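Local coordinates for interleukin-1beta (Gallus gallus, PDB 2WRY), which probably acts as a secreted pro-inflammatory cytokine, its mature beta-trefoil domain binding the interleukin-1 receptor, at residues 5-11 and 46-52; 16-22 and 135-139; 77-81 and 107-111; 118-123 and 155-159. All blocks are in the same frame, centred on the assembly; numbering follows the deposited sequence.

Contact 1: 5-11 and 46-52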
loop_
_atom_site.group_PDB
_atom_site.type_symbol
_atom_site.label_atom_id
_atom_site.label_comp_id
_atom_site.label_asym_id
_atom_site.label_seq_id
_atom_site.Cartn_x
_atom_site.Cartn_y
_atom_site.Cartn_z
ATOM N N ARG A 5 6.154 0.847 17.057
ATOM C CA ARG A 5 7.488 1.443 16.922
ATOM C C ARG A 5 8.201 0.859 15.731
ATOM O O ARG A 5 8.156 -0.347 15.499
ATOM C CB ARG A 5 8.349 1.174 18.156
ATOM C CG ARG A 5 8.031 2.055 19.334
ATOM C CD ARG A 5 8.963 1.758 20.515
ATOM N NE ARG A 5 9.296 0.333 20.605
ATOM C CZ ARG A 5 8.458 -0.621 21.011
ATOM N NH1 ARG A 5 7.213 -0.324 21.378
ATOM N NH2 ARG A 5 8.869 -1.885 21.035
ATOM N N TYR A 6 8.844 1.731 14.968
ATOM C CA TYR A 6 9.575 1.363 13.759
ATOM C C TYR A 6 10.698 0.397 14.088
ATOM O O TYR A 6 11.417 0.592 15.064
ATOM C CB TYR A 6 10.182 2.645 13.198
ATOM C CG TYR A 6 11.019 2.517 11.953
ATOM C CD1 TYR A 6 12.381 2.241 12.028
ATOM C CD2 TYR A 6 10.486 2.795 10.704
ATOM C CE1 TYR A 6 13.164 2.165 10.876
ATOM C CE2 TYR A 6 11.247 2.724 9.554
ATOM C CZ TYR A 6 12.600 2.412 9.644
ATOM O OH TYR A 6 13.366 2.362 8.513
ATOM N N THR A 7 10.866 -0.639 13.264
ATOM C CA THR A 7 12.019 -1.532 13.414
ATOM C C THR A 7 13.032 -1.409 12.265
ATOM O O THR A 7 14.239 -1.238 12.506
ATOM C CB THR A 7 11.585 -3.016 13.662
ATOM O OG1 THR A 7 10.983 -3.553 12.497
ATOM C CG2 THR A 7 10.577 -3.072 14.726
ATOM N N ARG A 8 12.567 -1.490 11.026
ATOM C CA ARG A 8 13.476 -1.416 9.885
ATOM C C ARG A 8 12.679 -1.266 8.625
ATOM O O ARG A 8 11.477 -1.544 8.637
ATOM C CB ARG A 8 14.332 -2.677 9.782
ATOM C CG ARG A 8 13.535 -3.940 9.597
ATOM C CD ARG A 8 14.488 -5.122 9.455
ATOM N NE ARG A 8 13.754 -6.384 9.425
ATOM C CZ ARG A 8 13.389 -7.067 10.508
ATOM N NH1 ARG A 8 13.695 -6.608 11.725
ATOM N NH2 ARG A 8 12.719 -8.209 10.372
ATOM N N SER A 9 13.338 -0.827 7.558
ATOM C CA SER A 9 12.720 -0.805 6.234
ATOM C C SER A 9 13.419 -1.727 5.274
ATOM O O SER A 9 14.639 -1.974 5.388
ATOM C CB SER A 9 12.732 0.586 5.612
ATOM O OG SER A 9 11.887 1.425 6.338
ATOM N N GLN A 10 12.634 -2.213 4.319
ATOM C CA GLN A 10 13.134 -3.017 3.221
ATOM C C GLN A 10 12.444 -2.635 1.933
ATOM O O GLN A 10 11.223 -2.410 1.916
ATOM C CB GLN A 10 12.947 -4.512 3.512
ATOM C CG GLN A 10 13.639 -5.420 2.500
ATOM C CD GLN A 10 13.560 -6.877 2.898
ATOM O OE1 GLN A 10 13.224 -7.203 4.048
ATOM N NE2 GLN A 10 13.890 -7.774 1.955
ATOM N N SER A 11 13.212 -2.549 0.855
ATOM C CA SER A 11 12.669 -2.134 -0.419
ATOM C C SER A 11 12.186 -3.362 -1.164
ATOM O O SER A 11 12.888 -4.395 -1.210
ATOM C CB SER A 11 13.738 -1.396 -1.232
ATOM O OG SER A 11 14.215 -0.266 -0.512
ATOM N N LEU A 46 8.428 -0.089 -3.301
ATOM C CA LEU A 46 7.948 0.282 -1.970
ATOM C C LEU A 46 9.062 0.149 -0.951
ATOM O O LEU A 46 9.778 -0.858 -0.932
ATOM C CB LEU A 46 6.754 -0.592 -1.533
ATOM C CG LEU A 46 5.504 -0.542 -2.413
ATOM C CD1 LEU A 46 4.388 -1.389 -1.795
ATOM C CD2 LEU A 46 4.993 0.924 -2.630
ATOM N N ASN A 47 9.211 1.147 -0.094
ATOM C CA ASN A 47 10.114 0.999 1.030
ATOM C C ASN A 47 9.180 0.651 2.173
ATOM O O ASN A 47 8.471 1.526 2.699
ATOM C CB ASN A 47 10.869 2.304 1.315
ATOM C CG ASN A 47 12.347 2.058 1.656
ATOM O OD1 ASN A 47 12.748 0.966 2.103
ATOM N ND2 ASN A 47 13.150 3.105 1.517
ATOM N N ILE A 48 9.121 -0.633 2.500
ATOM C CA ILE A 48 8.184 -1.138 3.503
ATOM C C ILE A 48 8.787 -1.054 4.891
ATOM O O ILE A 48 9.758 -1.757 5.210
ATOM C CB ILE A 48 7.713 -2.574 3.188
ATOM C CG1 ILE A 48 7.081 -2.592 1.784
ATOM C CG2 ILE A 48 6.725 -3.044 4.284
ATOM C CD1 ILE A 48 6.409 -3.908 1.399
ATOM N N ALA A 49 8.251 -0.143 5.700
ATOM C CA ALA A 49 8.750 0.024 7.072
ATOM C C ALA A 49 8.018 -0.951 7.967
ATOM O O ALA A 49 6.783 -0.884 8.099
ATOM C CB ALA A 49 8.487 1.430 7.568
ATOM N N LEU A 50 8.764 -1.857 8.577
ATOM C CA LEU A 50 8.173 -2.789 9.517
ATOM C C LEU A 50 8.125 -2.215 10.922
ATOM O O LEU A 50 9.119 -1.658 11.401
ATOM C CB LEU A 50 8.953 -4.118 9.477
ATOM C CG LEU A 50 8.553 -5.269 10.388
ATOM C CD1 LEU A 50 7.140 -5.729 10.059
ATOM C CD2 LEU A 50 9.600 -6.409 10.273
ATOM N N TYR A 51 6.973 -2.365 11.577
ATOM C CA TYR A 51 6.766 -1.899 12.950
ATOM C C TYR A 51 6.583 -3.074 13.902
ATOM O O TYR A 51 6.162 -4.161 13.480
ATOM C CB TYR A 51 5.535 -0.963 12.999
ATOM C CG TYR A 51 5.839 0.389 12.385
ATOM C CD1 TYR A 51 6.160 1.496 13.198
ATOM C CD2 TYR A 51 5.846 0.563 10.996
ATOM C CE1 TYR A 51 6.493 2.738 12.619
ATOM C CE2 TYR A 51 6.161 1.786 10.421
ATOM C CZ TYR A 51 6.482 2.867 11.239
ATOM O OH TYR A 51 6.802 4.058 10.629
ATOM N N ARG A 52 6.920 -2.852 15.165
ATOM C CA ARG A 52 6.557 -3.745 16.267
ATOM C C ARG A 52 5.466 -3.090 17.124
ATOM O O ARG A 52 5.597 -1.924 17.491
ATOM C CB ARG A 52 7.779 -4.033 17.138
ATOM C CG ARG A 52 8.829 -4.939 16.493
ATOM C CD ARG A 52 10.019 -5.189 17.447
ATOM N NE ARG A 52 11.138 -5.844 16.768
ATOM C CZ ARG A 52 12.408 -5.440 16.787
ATOM N NH1 ARG A 52 12.794 -4.360 17.467
ATOM N NH2 ARG A 52 13.316 -6.141 16.135
HETATM O O HOH W 1 11.302 -1.818 18.951
HETATM O O HOH W 2 9.986 2.916 4.809
#
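Tyr6 swings its ring to the side opposite its own backbone N (chi1 179°), while Tyr51 keeps CG beside the backbone N (chi1 -74°), and the two rings meet edge-to-face. The edge of Tyr6 points at the face of Tyr51, with centroids 5.8 Å apart and planes at 87°. Tyr6 CB also lies 3.7 Å from Tyr51 CE1, and Ala49 CB touches Tyr6 CE2. At its far end Tyr6 OH shares a 2.8 Å hydrogen bond with Ser9 OG, which a water connects to Asn47 O. The strands are antiparallel, but Thr7 and Arg8 both face Leu50, a classic beta bulge that shifts the register by one. Leu50 O takes Thr7 N at 2.7 Å, nearly end-on to the carbonyl, and Thr7 OG1 at 2.9 Å from above the carbonyl plane; Arg8 N adds a weak bond of 3.5 Å. Across the same pair Leu50 CD2 rests over one guanidinium face of Arg8, 3.6 Å from NH2. Tyr51 OH bonds to Met97 O outside these strands. Cut back to alanine, Tyr51 would probably leave that carbonyl without its donor and the edge of Tyr6 without the aromatic face it meets. At the bulge, then, Leu50 O is gripped by two good donors and one weak one, with regular pairing resumed on either side, at Arg5 with Arg52 and at Gln10 with Ile48.

Contact 2: 16-22 and 135-139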
loop_
_atom_site.group_PDB
_atom_site.type_symbol
_atom_site.label_atom_id
_atom_site.label_comp_id
_atom_site.label_asym_id
_atom_site.label_seq_id
_atom_site.Cartn_x
_atom_site.Cartn_y
_atom_site.Cartn_z
ATOM N N ASP A 16 0.688 -6.477 -8.999
ATOM C CA ASP A 16 -0.547 -7.176 -8.646
ATOM C C ASP A 16 -0.589 -8.533 -9.327
ATOM O O ASP A 16 0.314 -8.864 -10.109
ATOM C CB ASP A 16 -1.799 -6.310 -8.849
ATOM C CG ASP A 16 -2.210 -6.131 -10.297
ATOM O OD1 ASP A 16 -1.749 -6.873 -11.218
ATOM O OD2 ASP A 16 -3.034 -5.197 -10.529
ATOM N N ILE A 17 -1.627 -9.319 -9.030
ATOM C CA ILE A 17 -1.725 -10.701 -9.526
ATOM C C ILE A 17 -1.941 -10.822 -11.042
ATOM O O ILE A 17 -1.838 -11.942 -11.617
ATOM C CB ILE A 17 -2.869 -11.474 -8.739
ATOM C CG1 ILE A 17 -2.451 -12.914 -8.552
ATOM C CG2 ILE A 17 -4.279 -11.296 -9.373
ATOM C CD1 ILE A 17 -1.312 -13.035 -7.576
ATOM N N ASN A 18 -2.227 -9.703 -11.700
ATOM C CA ASN A 18 -2.341 -9.675 -13.141
ATOM C C ASN A 18 -1.139 -8.981 -13.769
ATOM O O ASN A 18 -1.187 -8.581 -14.933
ATOM C CB ASN A 18 -3.628 -8.979 -13.560
ATOM C CG ASN A 18 -3.995 -9.286 -14.997
ATOM O OD1 ASN A 18 -4.104 -10.473 -15.397
ATOM N ND2 ASN A 18 -4.211 -8.245 -15.778
ATOM N N GLN A 19 -0.077 -8.834 -12.974
ATOM C CA GLN A 19 1.229 -8.302 -13.413
ATOM C C GLN A 19 1.217 -6.819 -13.753
ATOM O O GLN A 19 2.099 -6.343 -14.484
ATOM C CB GLN A 19 1.845 -9.132 -14.564
ATOM C CG GLN A 19 1.794 -10.672 -14.324
ATOM C CD GLN A 19 0.621 -11.327 -15.056
ATOM O OE1 GLN A 19 0.418 -11.097 -16.248
ATOM N NE2 GLN A 19 -0.156 -12.124 -14.341
ATOM N N LYS A 20 0.249 -6.071 -13.192
ATOM C CA LYS A 20 0.329 -4.615 -13.256
ATOM C C LYS A 20 1.302 -4.097 -12.179
ATOM O O LYS A 20 1.368 -4.633 -11.069
ATOM C CB LYS A 20 -1.053 -3.972 -13.090
ATOM C CG LYS A 20 -2.020 -4.426 -14.152
ATOM C CD LYS A 20 -3.218 -3.484 -14.348
ATOM C CE LYS A 20 -4.052 -3.297 -13.063
ATOM N NZ LYS A 20 -4.693 -4.583 -12.615
ATOM N N CYS A 21 2.095 -3.080 -12.520
ATOM C CA CYS A 21 2.913 -2.417 -11.506
ATOM C C CYS A 21 2.326 -1.058 -11.217
ATOM O O CYS A 21 1.395 -0.618 -11.897
ATOM C CB CYS A 21 4.354 -2.250 -11.963
ATOM S SG CYS A 21 4.538 -1.285 -13.434
ATOM N N PHE A 22 2.904 -0.404 -10.210
ATOM C CA PHE A 22 2.482 0.953 -9.815
ATOM C C PHE A 22 3.375 2.002 -10.497
ATOM O O PHE A 22 4.606 1.832 -10.607
ATOM C CB PHE A 22 2.613 1.152 -8.305
ATOM C CG PHE A 22 1.698 0.304 -7.453
ATOM C CD1 PHE A 22 0.632 -0.421 -7.996
ATOM C CD2 PHE A 22 1.929 0.241 -6.083
ATOM C CE1 PHE A 22 -0.193 -1.199 -7.148
ATOM C CE2 PHE A 22 1.109 -0.503 -5.230
ATOM C CZ PHE A 22 0.044 -1.232 -5.767
ATOM N N THR A 135 -6.246 -2.641 -6.848
ATOM C CA THR A 135 -6.148 -2.068 -8.182
ATOM C C THR A 135 -7.394 -2.421 -8.984
ATOM O O THR A 135 -8.131 -3.363 -8.662
ATOM C CB THR A 135 -4.894 -2.588 -8.934
ATOM O OG1 THR A 135 -5.030 -3.991 -9.187
ATOM C CG2 THR A 135 -3.631 -2.292 -8.105
ATOM N N SER A 136 -7.616 -1.664 -10.041
ATOM C CA SER A 136 -8.712 -1.938 -10.931
ATOM C C SER A 136 -8.353 -3.134 -11.795
ATOM O O SER A 136 -7.184 -3.443 -11.981
ATOM C CB SER A 136 -8.901 -0.717 -11.821
ATOM O OG SER A 136 -9.913 -0.937 -12.772
ATOM N N LEU A 137 -9.361 -3.807 -12.340
ATOM C CA LEU A 137 -9.115 -4.807 -13.391
ATOM C C LEU A 137 -8.609 -4.157 -14.678
ATOM O O LEU A 137 -7.925 -4.814 -15.479
ATOM C CB LEU A 137 -10.397 -5.583 -13.695
ATOM C CG LEU A 137 -11.128 -6.269 -12.527
ATOM C CD1 LEU A 137 -12.386 -7.018 -12.999
ATOM C CD2 LEU A 137 -10.214 -7.203 -11.782
ATOM N N GLN A 138 -8.946 -2.877 -14.869
ATOM C CA GLN A 138 -8.511 -2.107 -16.047
ATOM C C GLN A 138 -7.178 -1.412 -15.795
ATOM O O GLN A 138 -6.912 -0.976 -14.687
ATOM C CB GLN A 138 -9.560 -1.061 -16.432
ATOM C CG GLN A 138 -10.806 -1.626 -17.107
ATOM C CD GLN A 138 -11.614 -2.537 -16.208
ATOM O OE1 GLN A 138 -11.820 -2.243 -15.027
ATOM N NE2 GLN A 138 -12.073 -3.667 -16.759
ATOM N N PRO A 139 -6.306 -1.351 -16.811
ATOM C CA PRO A 139 -5.072 -0.593 -16.608
ATOM C C PRO A 139 -5.275 0.936 -16.527
ATOM O O PRO A 139 -6.318 1.460 -16.924
ATOM C CB PRO A 139 -4.211 -0.961 -17.843
ATOM C CG PRO A 139 -5.139 -1.482 -18.847
ATOM C CD PRO A 139 -6.356 -2.026 -18.122
HETATM O O HOH W 3 -5.439 -5.974 -14.845
#
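A type I beta turn from Asp16 to Gln19 links strand 4-16 to strand 21-26; Asp16 opens it, Lys20 follows it directly, and these two side chains hold the loop 135-139. Within the turn, Asp16 OD1 accepting from Asn18 N makes an Asx turn. The same oxygen accepts Lys20 N, each bond being 2.9 Å, and the two donors come from opposite faces of the carboxylate plane. Those bonds fix the rotation of the carboxylate and leave OD2 directed at the neighbouring loop. There Thr135 OG1 donates to Asp16 OD2 at 2.7 Å on the anti side, whereas Lys20 NZ meets the syn lone pair of OD2 at 2.7 Å in a salt bridge internal to 16-22. The lysine can do this because its chain bends at chi3 and chi4 (-59° and -64°), folding the amine back over the turn. NZ also donates to Ser136 O, 2.8 Å away, in line with that carbonyl. A third bond from NZ goes to a water, which also accepts from Asn18 ND2 and donates to Leu137 O. Thr135 CG2, the other branch, meets the edge of the Phe22 ring, 3.7 Å from CE1, while Tyr157 of strand 157-160 touches both Asp16 and Thr135. The ion pair thus presents both charged groups to the loop; the amine would be expected to favour the ionised form of Asp16, the two charges largely offsetting each other.

Contact 3: 77-81 and 107-111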
loop_
_atom_site.group_PDB
_atom_site.type_symbol
_atom_site.label_atom_id
_atom_site.label_comp_id
_atom_site.label_asym_id
_atom_site.label_seq_id
_atom_site.Cartn_x
_atom_site.Cartn_y
_atom_site.Cartn_z
ATOM N N TYR A 77 4.470 8.589 1.861
ATOM C CA TYR A 77 3.904 7.357 2.433
ATOM C C TYR A 77 2.419 7.237 2.103
ATOM O O TYR A 77 1.727 8.257 2.001
ATOM C CB TYR A 77 4.114 7.288 3.950
ATOM C CG TYR A 77 5.505 6.824 4.320
ATOM C CD1 TYR A 77 5.757 5.475 4.597
ATOM C CD2 TYR A 77 6.583 7.712 4.358
ATOM C CE1 TYR A 77 7.015 5.031 4.930
ATOM C CE2 TYR A 77 7.857 7.272 4.702
ATOM C CZ TYR A 77 8.065 5.917 4.973
ATOM O OH TYR A 77 9.308 5.430 5.269
ATOM N N MET A 78 1.943 5.993 1.904
ATOM C CA MET A 78 0.503 5.752 1.691
ATOM C C MET A 78 -0.241 5.958 2.995
ATOM O O MET A 78 0.266 5.621 4.067
ATOM C CB MET A 78 0.260 4.311 1.234
ATOM C CG MET A 78 1.004 3.978 -0.025
ATOM S SD MET A 78 0.292 2.453 -0.692
ATOM C CE MET A 78 -0.825 3.105 -1.882
ATOM N N SER A 79 -1.466 6.447 2.906
ATOM C CA SER A 79 -2.317 6.529 4.116
ATOM C C SER A 79 -3.774 6.313 3.743
ATOM O O SER A 79 -4.153 6.524 2.605
ATOM C CB SER A 79 -2.148 7.892 4.811
ATOM O OG SER A 79 -2.669 8.907 3.985
ATOM N N CYS A 80 -4.593 5.898 4.711
ATOM C CA CYS A 80 -6.035 5.804 4.483
ATOM C C CYS A 80 -6.727 6.840 5.322
ATOM O O CYS A 80 -6.502 6.920 6.533
ATOM C CB CYS A 80 -6.516 4.427 4.901
ATOM S SG CYS A 80 -5.797 3.188 3.885
ATOM N N VAL A 81 -7.590 7.616 4.682
ATOM C CA VAL A 81 -8.284 8.699 5.382
ATOM C C VAL A 81 -9.691 8.828 4.853
ATOM O O VAL A 81 -9.988 8.376 3.731
ATOM C CB VAL A 81 -7.558 10.060 5.216
ATOM C CG1 VAL A 81 -6.135 10.022 5.796
ATOM C CG2 VAL A 81 -7.561 10.536 3.773
ATOM N N ARG A 107 -3.298 6.098 10.398
ATOM C CA ARG A 107 -3.611 6.188 8.957
ATOM C C ARG A 107 -2.501 5.613 8.073
ATOM O O ARG A 107 -2.774 5.148 6.948
ATOM C CB ARG A 107 -3.919 7.646 8.535
ATOM C CG ARG A 107 -2.710 8.583 8.481
ATOM C CD ARG A 107 -3.194 9.983 8.218
ATOM N NE ARG A 107 -2.139 10.968 7.981
ATOM C CZ ARG A 107 -1.557 11.676 8.944
ATOM N NH1 ARG A 107 -1.857 11.443 10.220
ATOM N NH2 ARG A 107 -0.626 12.574 8.642
ATOM N N PHE A 108 -1.262 5.643 8.578
ATOM C CA PHE A 108 -0.119 5.161 7.804
ATOM C C PHE A 108 0.130 3.674 7.927
ATOM O O PHE A 108 0.967 3.155 7.201
ATOM C CB PHE A 108 1.159 5.853 8.274
ATOM C CG PHE A 108 1.198 7.308 7.919
ATOM C CD1 PHE A 108 1.334 7.710 6.587
ATOM C CD2 PHE A 108 1.109 8.276 8.919
ATOM C CE1 PHE A 108 1.396 9.065 6.241
ATOM C CE2 PHE A 108 1.149 9.649 8.581
ATOM C CZ PHE A 108 1.294 10.037 7.256
ATOM N N ILE A 109 -0.568 2.999 8.843
ATOM C CA ILE A 109 -0.283 1.592 9.125
ATOM C C ILE A 109 -1.228 0.654 8.372
ATOM O O ILE A 109 -2.443 0.858 8.343
ATOM C CB ILE A 109 -0.317 1.288 10.665
ATOM C CG1 ILE A 109 0.779 2.065 11.399
ATOM C CG2 ILE A 109 -0.178 -0.221 10.957
ATOM C CD1 ILE A 109 2.197 1.708 10.942
ATOM N N PHE A 110 -0.632 -0.359 7.754
ATOM C CA PHE A 110 -1.345 -1.463 7.094
ATOM C C PHE A 110 -0.859 -2.751 7.694
ATOM O O PHE A 110 0.286 -2.840 8.126
ATOM C CB PHE A 110 -1.059 -1.479 5.584
ATOM C CG PHE A 110 -1.520 -0.225 4.876
ATOM C CD1 PHE A 110 -0.755 0.949 4.920
ATOM C CD2 PHE A 110 -2.731 -0.205 4.175
ATOM C CE1 PHE A 110 -1.189 2.125 4.255
ATOM C CE2 PHE A 110 -3.192 0.961 3.518
ATOM C CZ PHE A 110 -2.412 2.142 3.574
ATOM N N TYR A 111 -1.723 -3.767 7.740
ATOM C CA TYR A 111 -1.242 -5.110 8.046
ATOM C C TYR A 111 -0.901 -5.843 6.774
ATOM O O TYR A 111 -1.723 -5.974 5.856
ATOM C CB TYR A 111 -2.276 -5.868 8.862
ATOM C CG TYR A 111 -2.454 -5.242 10.229
ATOM C CD1 TYR A 111 -1.478 -5.409 11.217
ATOM C CD2 TYR A 111 -3.575 -4.481 10.534
ATOM C CE1 TYR A 111 -1.622 -4.861 12.482
ATOM C CE2 TYR A 111 -3.717 -3.898 11.823
ATOM C CZ TYR A 111 -2.728 -4.109 12.777
ATOM O OH TYR A 111 -2.817 -3.562 14.058
HETATM O O HOH W 4 2.174 4.024 5.007
#
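Cys80 SG lies obliquely beside the Phe110 ring, 3.4 Å from CE2, in a sulfur-aromatic contact. On the same ring, CE1 reaches Met78 CB at 4.0 Å, and Met78 O sits at the ring edge, near its plane. Phe108, two residues earlier, sends CD1 to within 3.4 Å of Met78 O and 3.9 Å of Tyr77 CB. The backbones join through one bond, Cys80 N to Arg107 O at 3.0 Å, and through a water that donates to both Met78 O and Phe108 O. With its CG lodged between the backbone N and the carbonyl carbon (chi1 73°), Arg107 runs extended past Ser79 CB and alongside Val81, CD lying 3.8 Å from Val81 CG1. Phe108 CE2 sits over the centre of its guanidinium. Glu92 of strand 86-93 makes a salt bridge to Arg107 NE and also accepts from Ser79 OG, and so probably positions both side chains. Were Phe110 a serine, a gap is likely to open beside Cys80 SG and Met78 CB. Strand 66-71 pairs with both 76-83 and 110-115, and the contact lies in the buried region between these two strands, consistent with the beta-trefoil fold of the interleukin-1 family.

Contact 4: 118-123 and 155-159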
loop_
_atom_site.group_PDB
_atom_site.type_symbol
_atom_site.label_atom_id
_atom_site.label_comp_id
_atom_site.label_asym_id
_atom_site.label_seq_id
_atom_site.Cartn_x
_atom_site.Cartn_y
_atom_site.Cartn_z
ATOM N N GLU A 118 1.896 -19.472 -1.201
ATOM C CA GLU A 118 1.665 -18.948 -2.548
ATOM C C GLU A 118 2.548 -17.734 -2.883
ATOM O O GLU A 118 2.596 -17.305 -4.028
ATOM C CB GLU A 118 0.194 -18.579 -2.748
ATOM C CG GLU A 118 -0.799 -19.722 -2.602
ATOM C CD GLU A 118 -2.107 -19.421 -3.309
ATOM O OE1 GLU A 118 -2.654 -18.313 -3.099
ATOM O OE2 GLU A 118 -2.586 -20.288 -4.083
ATOM N N GLY A 119 3.247 -17.210 -1.884
ATOM C CA GLY A 119 4.088 -16.019 -2.041
ATOM C C GLY A 119 3.328 -14.744 -2.405
ATOM O O GLY A 119 3.889 -13.834 -3.002
ATOM N N THR A 120 2.050 -14.688 -2.066
ATOM C CA THR A 120 1.231 -13.485 -2.355
ATOM C C THR A 120 0.962 -12.708 -1.075
ATOM O O THR A 120 1.156 -13.215 0.032
ATOM C CB THR A 120 -0.119 -13.848 -2.997
ATOM O OG1 THR A 120 -0.825 -14.778 -2.152
ATOM C CG2 THR A 120 0.096 -14.498 -4.385
ATOM N N THR A 121 0.486 -11.468 -1.229
ATOM C CA THR A 121 0.327 -10.584 -0.090
ATOM C C THR A 121 -0.914 -9.717 -0.299
ATOM O O THR A 121 -1.193 -9.315 -1.435
ATOM C CB THR A 121 1.569 -9.631 -0.011
ATOM O OG1 THR A 121 2.769 -10.413 0.105
ATOM C CG2 THR A 121 1.472 -8.611 1.147
ATOM N N ARG A 122 -1.637 -9.433 0.792
ATOM C CA ARG A 122 -2.680 -8.393 0.792
ATOM C C ARG A 122 -2.271 -7.369 1.848
ATOM O O ARG A 122 -1.483 -7.677 2.772
ATOM C CB ARG A 122 -4.072 -8.977 1.069
ATOM C CG ARG A 122 -4.437 -10.088 0.123
ATOM C CD ARG A 122 -5.925 -10.356 0.082
ATOM N NE ARG A 122 -6.463 -10.736 1.372
ATOM C CZ ARG A 122 -7.776 -10.854 1.654
ATOM N NH1 ARG A 122 -8.705 -10.673 0.726
ATOM N NH2 ARG A 122 -8.137 -11.169 2.870
ATOM N N PHE A 123 -2.797 -6.159 1.702
ATOM C CA PHE A 123 -2.520 -5.085 2.667
ATOM C C PHE A 123 -3.814 -4.523 3.206
ATOM O O PHE A 123 -4.578 -3.925 2.445
ATOM C CB PHE A 123 -1.723 -3.950 1.995
ATOM C CG PHE A 123 -0.338 -4.335 1.602
ATOM C CD1 PHE A 123 0.678 -4.371 2.541
ATOM C CD2 PHE A 123 -0.054 -4.592 0.277
ATOM C CE1 PHE A 123 1.972 -4.720 2.169
ATOM C CE2 PHE A 123 1.246 -4.957 -0.123
ATOM C CZ PHE A 123 2.262 -5.000 0.821
ATOM N N ALA A 155 -6.770 -7.290 -5.123
ATOM C CA ALA A 155 -6.234 -6.872 -3.821
ATOM C C ALA A 155 -5.084 -7.805 -3.391
ATOM O O ALA A 155 -4.703 -7.820 -2.236
ATOM C CB ALA A 155 -7.342 -6.813 -2.740
ATOM N N THR A 156 -4.537 -8.531 -4.361
ATOM C CA THR A 156 -3.506 -9.546 -4.139
ATOM C C THR A 156 -2.278 -9.166 -4.960
ATOM O O THR A 156 -2.401 -8.860 -6.173
ATOM C CB THR A 156 -4.003 -10.964 -4.581
ATOM O OG1 THR A 156 -5.217 -11.302 -3.877
ATOM C CG2 THR A 156 -2.935 -12.028 -4.291
ATOM N N TYR A 157 -1.120 -9.222 -4.294
ATOM C CA TYR A 157 0.164 -8.739 -4.851
ATOM C C TYR A 157 1.245 -9.778 -4.712
ATOM O O TYR A 157 1.171 -10.692 -3.887
ATOM C CB TYR A 157 0.610 -7.429 -4.132
ATOM C CG TYR A 157 -0.436 -6.354 -4.238
ATOM C CD1 TYR A 157 -0.514 -5.506 -5.373
ATOM C CD2 TYR A 157 -1.420 -6.248 -3.262
ATOM C CE1 TYR A 157 -1.553 -4.558 -5.507
ATOM C CE2 TYR A 157 -2.454 -5.317 -3.388
ATOM C CZ TYR A 157 -2.526 -4.489 -4.495
ATOM O OH TYR A 157 -3.552 -3.564 -4.563
ATOM N N LYS A 158 2.274 -9.605 -5.520
ATOM C CA LYS A 158 3.486 -10.380 -5.333
ATOM C C LYS A 158 4.617 -9.398 -5.110
ATOM O O LYS A 158 4.864 -8.555 -5.962
ATOM C CB LYS A 158 3.739 -11.247 -6.553
ATOM C CG LYS A 158 2.763 -12.409 -6.642
ATOM C CD LYS A 158 3.251 -13.517 -7.563
ATOM C CE LYS A 158 2.566 -14.815 -7.170
ATOM N NZ LYS A 158 3.141 -16.026 -7.833
ATOM N N LEU A 159 5.276 -9.519 -3.963
ATOM C CA LEU A 159 6.403 -8.669 -3.597
ATOM C C LEU A 159 7.712 -9.417 -3.813
ATOM O O LEU A 159 7.796 -10.645 -3.632
ATOM C CB LEU A 159 6.303 -8.273 -2.126
ATOM C CG LEU A 159 5.191 -7.370 -1.615
ATOM C CD1 LEU A 159 5.238 -7.429 -0.101
ATOM C CD2 LEU A 159 5.378 -5.954 -2.079
HETATM O O HOH W 5 4.443 -11.327 -1.917
HETATM O O HOH W 6 -4.549 -5.731 -0.435
#
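Only one beta bridge, Thr121 with Tyr157, joins two short strand segments, 120-123 and 157-159, whose N-to-C directions stand 113° apart, and bound waters make further links beyond it. Thr121 N donates to Tyr157 O at 2.9 Å, and Tyr157 N returns a bond of 2.9 Å to Thr121 O, lying in the plane of that carbonyl. At one end a water donates hydrogen bonds to Gly119 O and to Thr121 OG1, each 2.8 Å away, and accepts from Leu159 N. Here Gly119, with its positive phi, and Thr120 both face Ser115 in a G1 beta bulge. Thr121 OG1 stands beside its own backbone N (chi1 -58°), the setting in which it meets this water, and it also bonds to Asp114. At the other end a second water accepts from Phe123 N and donates to Ala155 O. The side chains fill two sides. On one, Phe123 CD2 approaches Tyr157 CD2 at 4.1 Å, near the plane of the Phe123 ring, and Leu159 CD1 comes to 4.0 Å from Phe123 CZ. On the other, the methyl CG2 of Thr156 packs 3.6 Å from Thr120 CB, and Arg122 lays its CG by Ala155 O while forming a cation-pi contact with Phe132. As the strands diverge, the waters satisfy backbone groups that direct pairing does not join, so the backbone stays hydrogen-bonded while Phe123 packs against Tyr157 and Leu159.

In the fold
Contact 3 is the buried one of the four, while contacts 1, 2 and 4 lie farther from the chain's centre and each combine buried with exposed residues. Contacts 1, 3 and 4 draw on the same large antiparallel sheet: strand 4-16 adjoins 157-160, and 110-115 adjoins 120-125. Contact 1 is packed against contact 3 through Tyr51 and Ile109 and against contact 4 through Ile48 and Leu159. Contact 2 instead joins a turn to a loop, and is touched by Tyr157 of contact 4. The chemistry follows position: bulged strand pairing in contact 1, rings and sulfur in contact 3, water-extended pairing in contact 4, and a charged network in contact 2.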